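Local coordinates for protein chorismate synthase (Aquifex aeolicus, PDB 1Q1L) that probably catalyses the last step of chorismate biosynthesis, the reduced-FMN-dependent elimination of phosphate from 5-enolpyruvylshikimate-3-phosphate, at residues I163-G171 and V354-E364. Sequence-based numbering, arbitrary orientation.
Sequences IGSFVVSIG and VAVPAASVVGE
Strand 163-170 runs nearly antiparallel to helix 356-364, at 159°, with the two axes 7.8 Å apart at their closest. At one end Ser165 OG appears to donate to Glu364 OE2, but the 2.5 Å between them is very short and the place of the hydroxyl is less sure, so this bond is doubtful. Beyond CG the Glu364 chain is extended, which carries its carboxylate to Ser165. Glu364 OE1 forms salt bridges with Lys153 and Arg46. A glutamine in place of Glu364 would probably leave Lys153 and Arg46 without this carboxylate's charge. Ile163 lies alongside Glu364, its CG2 3.9 Å from Glu364 CB. The contact joins a face of the antiparallel sheet to the start of helix 356-379, within the beta-alpha-beta sandwich of chorismate synthase. A classic beta bulge at Val168 and Ser169, opposite Val230, interrupts the regular strand. Near it the contact is apolar. Val167 and Val356 meet tip to tip, CG1 to CG1 at 3.9 Å. With chi1 at 76°, Val356 CG1 lies between its backbone N and carbonyl carbon and is turned to the strand, where it also touches Ile170 CG1 at 3.7 Å. Ile170 CG2 reaches Val354 CG1 at 4.0 Å.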
ATOM      1  N   ILE A 163      22.881  -7.174  13.371  1.00 30.80           N
ATOM      2  CA  ILE A 163      21.698  -7.500  14.128  1.00 31.26           C
ATOM      3  C   ILE A 163      21.993  -8.763  14.920  1.00 30.72           C
ATOM      4  O   ILE A 163      22.643  -9.681  14.421  1.00 32.37           O
ATOM      5  CB  ILE A 163      20.494  -7.682  13.183  1.00 29.46           C
ATOM      6  CG1 ILE A 163      20.125  -6.306  12.601  1.00 33.01           C
ATOM      7  CG2 ILE A 163      19.348  -8.327  13.915  1.00 25.19           C
ATOM      8  CD1 ILE A 163      18.869  -6.275  11.789  1.00 35.60           C
ATOM      9  N   GLY A 164      21.545  -8.793  16.169  1.00 29.56           N
ATOM     10  CA  GLY A 164      21.780  -9.955  16.998  1.00 26.49           C
ATOM     11  C   GLY A 164      20.750  -9.999  18.092  1.00 26.96           C
ATOM     12  O   GLY A 164      19.904  -9.106  18.172  1.00 27.30           O
ATOM     13  N   SER A 165      20.825 -11.021  18.941  1.00 26.62           N
ATOM     14  CA  SER A 165      19.875 -11.167  20.032  1.00 26.72           C
ATOM     15  C   SER A 165      20.340 -12.212  21.041  1.00 27.47           C
ATOM     16  O   SER A 165      21.384 -12.842  20.879  1.00 26.99           O
ATOM     17  CB  SER A 165      18.508 -11.583  19.485  1.00 25.23           C
ATOM     18  OG  SER A 165      18.568 -12.884  18.925  1.00 22.96           O
ATOM     19  N   PHE A 166      19.544 -12.389  22.085  1.00 28.43           N
ATOM     20  CA  PHE A 166      19.849 -13.365  23.124  1.00 31.02           C
ATOM     21  C   PHE A 166      18.682 -13.449  24.084  1.00 30.24           C
ATOM     22  O   PHE A 166      17.962 -12.471  24.280  1.00 32.91           O
ATOM     23  CB  PHE A 166      21.138 -12.974  23.865  1.00 29.68           C
ATOM     24  CG  PHE A 166      21.186 -11.537  24.284  1.00 28.93           C
ATOM     25  CD1 PHE A 166      20.502 -11.102  25.413  1.00 31.53           C
ATOM     26  CD2 PHE A 166      21.885 -10.607  23.524  1.00 29.83           C
ATOM     27  CE1 PHE A 166      20.514  -9.755  25.774  1.00 30.47           C
ATOM     28  CE2 PHE A 166      21.900  -9.261  23.875  1.00 29.09           C
ATOM     29  CZ  PHE A 166      21.215  -8.837  25.000  1.00 30.87           C
ATOM     30  N   VAL A 167      18.489 -14.624  24.673  1.00 33.14           N
ATOM     31  CA  VAL A 167      17.397 -14.841  25.614  1.00 32.15           C
ATOM     32  C   VAL A 167      17.758 -14.274  26.986  1.00 34.74           C
ATOM     33  O   VAL A 167      18.894 -14.402  27.436  1.00 33.93           O
ATOM     34  CB  VAL A 167      17.092 -16.348  25.745  1.00 32.64           C
ATOM     35  CG1 VAL A 167      15.974 -16.573  26.749  1.00 33.71           C
ATOM     36  CG2 VAL A 167      16.712 -16.914  24.386  1.00 32.30           C
ATOM     37  N   VAL A 168      16.790 -13.647  27.648  1.00 36.17           N
ATOM     38  CA  VAL A 168      17.035 -13.068  28.964  1.00 37.04           C
ATOM     39  C   VAL A 168      16.214 -13.736  30.065  1.00 38.00           C
ATOM     40  O   VAL A 168      16.446 -13.498  31.253  1.00 37.98           O
ATOM     41  CB  VAL A 168      16.744 -11.555  28.972  1.00 35.40           C
ATOM     42  CG1 VAL A 168      17.637 -10.854  27.963  1.00 35.50           C
ATOM     43  CG2 VAL A 168      15.286 -11.303  28.661  1.00 37.22           C
ATOM     44  N   SER A 169      15.259 -14.572  29.669  1.00 37.47           N
ATOM     45  CA  SER A 169      14.424 -15.274  30.635  1.00 38.55           C
ATOM     46  C   SER A 169      13.615 -16.384  29.983  1.00 39.57           C
ATOM     47  O   SER A 169      13.147 -16.246  28.852  1.00 38.95           O
ATOM     48  CB  SER A 169      13.471 -14.297  31.331  1.00 39.86           C
ATOM     49  OG  SER A 169      12.490 -13.807  30.432  1.00 40.99           O
ATOM     50  N   ILE A 170      13.480 -17.494  30.700  1.00 39.56           N
ATOM     51  CA  ILE A 170      12.705 -18.650  30.252  1.00 39.50           C
ATOM     52  C   ILE A 170      11.903 -19.055  31.472  1.00 41.00           C
ATOM     53  O   ILE A 170      12.475 -19.438  32.494  1.00 42.02           O
ATOM     54  CB  ILE A 170      13.597 -19.840  29.846  1.00 38.78           C
ATOM     55  CG1 ILE A 170      14.432 -19.480  28.620  1.00 37.67           C
ATOM     56  CG2 ILE A 170      12.731 -21.056  29.539  1.00 37.46           C
ATOM     57  CD1 ILE A 170      15.315 -20.616  28.137  1.00 37.79           C
ATOM     58  N   GLY A 171      10.584 -18.966  31.376  1.00 42.95           N
ATOM     59  CA  GLY A 171       9.756 -19.312  32.514  1.00 44.42           C
ATOM     60  C   GLY A 171      10.021 -18.294  33.603  1.00 45.92           C
ATOM     61  O   GLY A 171      10.201 -17.111  33.311  1.00 45.13           O
ATOM     62  N   VAL A 354      11.280 -26.016  24.335  1.00 63.51           N
ATOM     63  CA  VAL A 354      11.206 -24.576  24.593  1.00 59.52           C
ATOM     64  C   VAL A 354      11.410 -23.838  23.274  1.00 55.48           C
ATOM     65  O   VAL A 354      12.345 -24.135  22.529  1.00 54.47           O
ATOM     66  CB  VAL A 354      12.290 -24.128  25.592  1.00 59.73           C
ATOM     67  CG1 VAL A 354      12.092 -22.665  25.953  1.00 60.68           C
ATOM     68  CG2 VAL A 354      12.232 -24.995  26.835  1.00 60.57           C
ATOM     69  N   ALA A 355      10.545 -22.869  22.989  1.00 51.57           N
ATOM     70  CA  ALA A 355      10.630 -22.142  21.727  1.00 48.57           C
ATOM     71  C   ALA A 355      11.208 -20.731  21.766  1.00 46.75           C
ATOM     72  O   ALA A 355      11.434 -20.135  20.712  1.00 45.69           O
ATOM     73  CB  ALA A 355       9.252 -22.110  21.066  1.00 48.36           C
ATOM     74  N   VAL A 356      11.460 -20.190  22.955  1.00 44.04           N
ATOM     75  CA  VAL A 356      11.991 -18.833  23.030  1.00 41.76           C
ATOM     76  C   VAL A 356      13.295 -18.633  22.248  1.00 39.90           C
ATOM     77  O   VAL A 356      13.510 -17.566  21.673  1.00 40.07           O
ATOM     78  CB  VAL A 356      12.188 -18.365  24.503  1.00 42.10           C
ATOM     79  CG1 VAL A 356      13.414 -19.011  25.114  1.00 41.91           C
ATOM     80  CG2 VAL A 356      12.307 -16.848  24.549  1.00 41.57           C
ATOM     81  N   PRO A 357      14.178 -19.651  22.207  1.00 37.94           N
ATOM     82  CA  PRO A 357      15.430 -19.479  21.463  1.00 36.28           C
ATOM     83  C   PRO A 357      15.161 -19.263  19.978  1.00 36.38           C
ATOM     84  O   PRO A 357      15.757 -18.393  19.348  1.00 36.61           O
ATOM     85  CB  PRO A 357      16.173 -20.788  21.723  1.00 37.26           C
ATOM     86  CG  PRO A 357      15.653 -21.213  23.062  1.00 34.84           C
ATOM     87  CD  PRO A 357      14.180 -20.945  22.915  1.00 37.27           C
ATOM     88  N   ALA A 358      14.269 -20.071  19.421  1.00 33.32           N
ATOM     89  CA  ALA A 358      13.920 -19.942  18.014  1.00 34.43           C
ATOM     90  C   ALA A 358      13.272 -18.579  17.797  1.00 32.77           C
ATOM     91  O   ALA A 358      13.596 -17.876  16.842  1.00 33.21           O
ATOM     92  CB  ALA A 358      12.957 -21.049  17.605  1.00 33.73           C
ATOM     93  N   ALA A 359      12.369 -18.206  18.697  1.00 32.12           N
ATOM     94  CA  ALA A 359      11.680 -16.927  18.591  1.00 32.90           C
ATOM     95  C   ALA A 359      12.676 -15.796  18.428  1.00 33.06           C
ATOM     96  O   ALA A 359      12.531 -14.955  17.540  1.00 34.45           O
ATOM     97  CB  ALA A 359      10.809 -16.686  19.819  1.00 31.62           C
ATOM     98  N   SER A 360      13.696 -15.782  19.279  1.00 32.68           N
ATOM     99  CA  SER A 360      14.704 -14.735  19.218  1.00 31.08           C
ATOM    100  C   SER A 360      15.351 -14.660  17.835  1.00 31.12           C
ATOM    101  O   SER A 360      15.671 -13.575  17.360  1.00 31.09           O
ATOM    102  CB  SER A 360      15.778 -14.957  20.288  1.00 31.01           C
ATOM    103  OG  SER A 360      16.535 -16.124  20.023  1.00 31.02           O
ATOM    104  N   VAL A 361      15.541 -15.802  17.185  1.00 28.96           N
ATOM    105  CA  VAL A 361      16.151 -15.798  15.859  1.00 28.26           C
ATOM    106  C   VAL A 361      15.192 -15.187  14.832  1.00 28.65           C
ATOM    107  O   VAL A 361      15.619 -14.522  13.888  1.00 30.36           O
ATOM    108  CB  VAL A 361      16.545 -17.223  15.408  1.00 28.90           C
ATOM    109  CG1 VAL A 361      17.036 -17.191  13.959  1.00 29.74           C
ATOM    110  CG2 VAL A 361      17.638 -17.775  16.326  1.00 26.76           C
ATOM    111  N   VAL A 362      13.897 -15.424  15.013  1.00 28.36           N
ATOM    112  CA  VAL A 362      12.891 -14.865  14.117  1.00 28.17           C
ATOM    113  C   VAL A 362      12.832 -13.363  14.403  1.00 29.33           C
ATOM    114  O   VAL A 362      12.589 -12.548  13.508  1.00 26.77           O
ATOM    115  CB  VAL A 362      11.505 -15.495  14.376  1.00 27.73           C
ATOM    116  CG1 VAL A 362      10.450 -14.835  13.490  1.00 28.11           C
ATOM    117  CG2 VAL A 362      11.563 -17.002  14.106  1.00 24.27           C
ATOM    118  N   GLY A 363      13.074 -13.002  15.662  1.00 26.95           N
ATOM    119  CA  GLY A 363      13.051 -11.596  16.035  1.00 26.89           C
ATOM    120  C   GLY A 363      14.129 -10.828  15.296  1.00 27.22           C
ATOM    121  O   GLY A 363      13.923  -9.678  14.898  1.00 28.10           O
ATOM    122  N   GLU A 364      15.284 -11.460  15.114  1.00 24.97           N
ATOM    123  CA  GLU A 364      16.393 -10.835  14.413  1.00 25.16           C
ATOM    124  C   GLU A 364      15.988 -10.620  12.958  1.00 26.71           C
ATOM    125  O   GLU A 364      16.265  -9.580  12.370  1.00 26.84           O
ATOM    126  CB  GLU A 364      17.628 -11.732  14.456  1.00 26.93           C
ATOM    127  CG  GLU A 364      18.255 -11.923  15.821  1.00 28.78           C
ATOM    128  CD  GLU A 364      19.392 -12.936  15.784  1.00 33.41           C
ATOM    129  OE1 GLU A 364      19.915 -13.200  14.674  1.00 30.69           O
ATOM    130  OE2 GLU A 364      19.762 -13.458  16.860  1.00 32.10           O
TER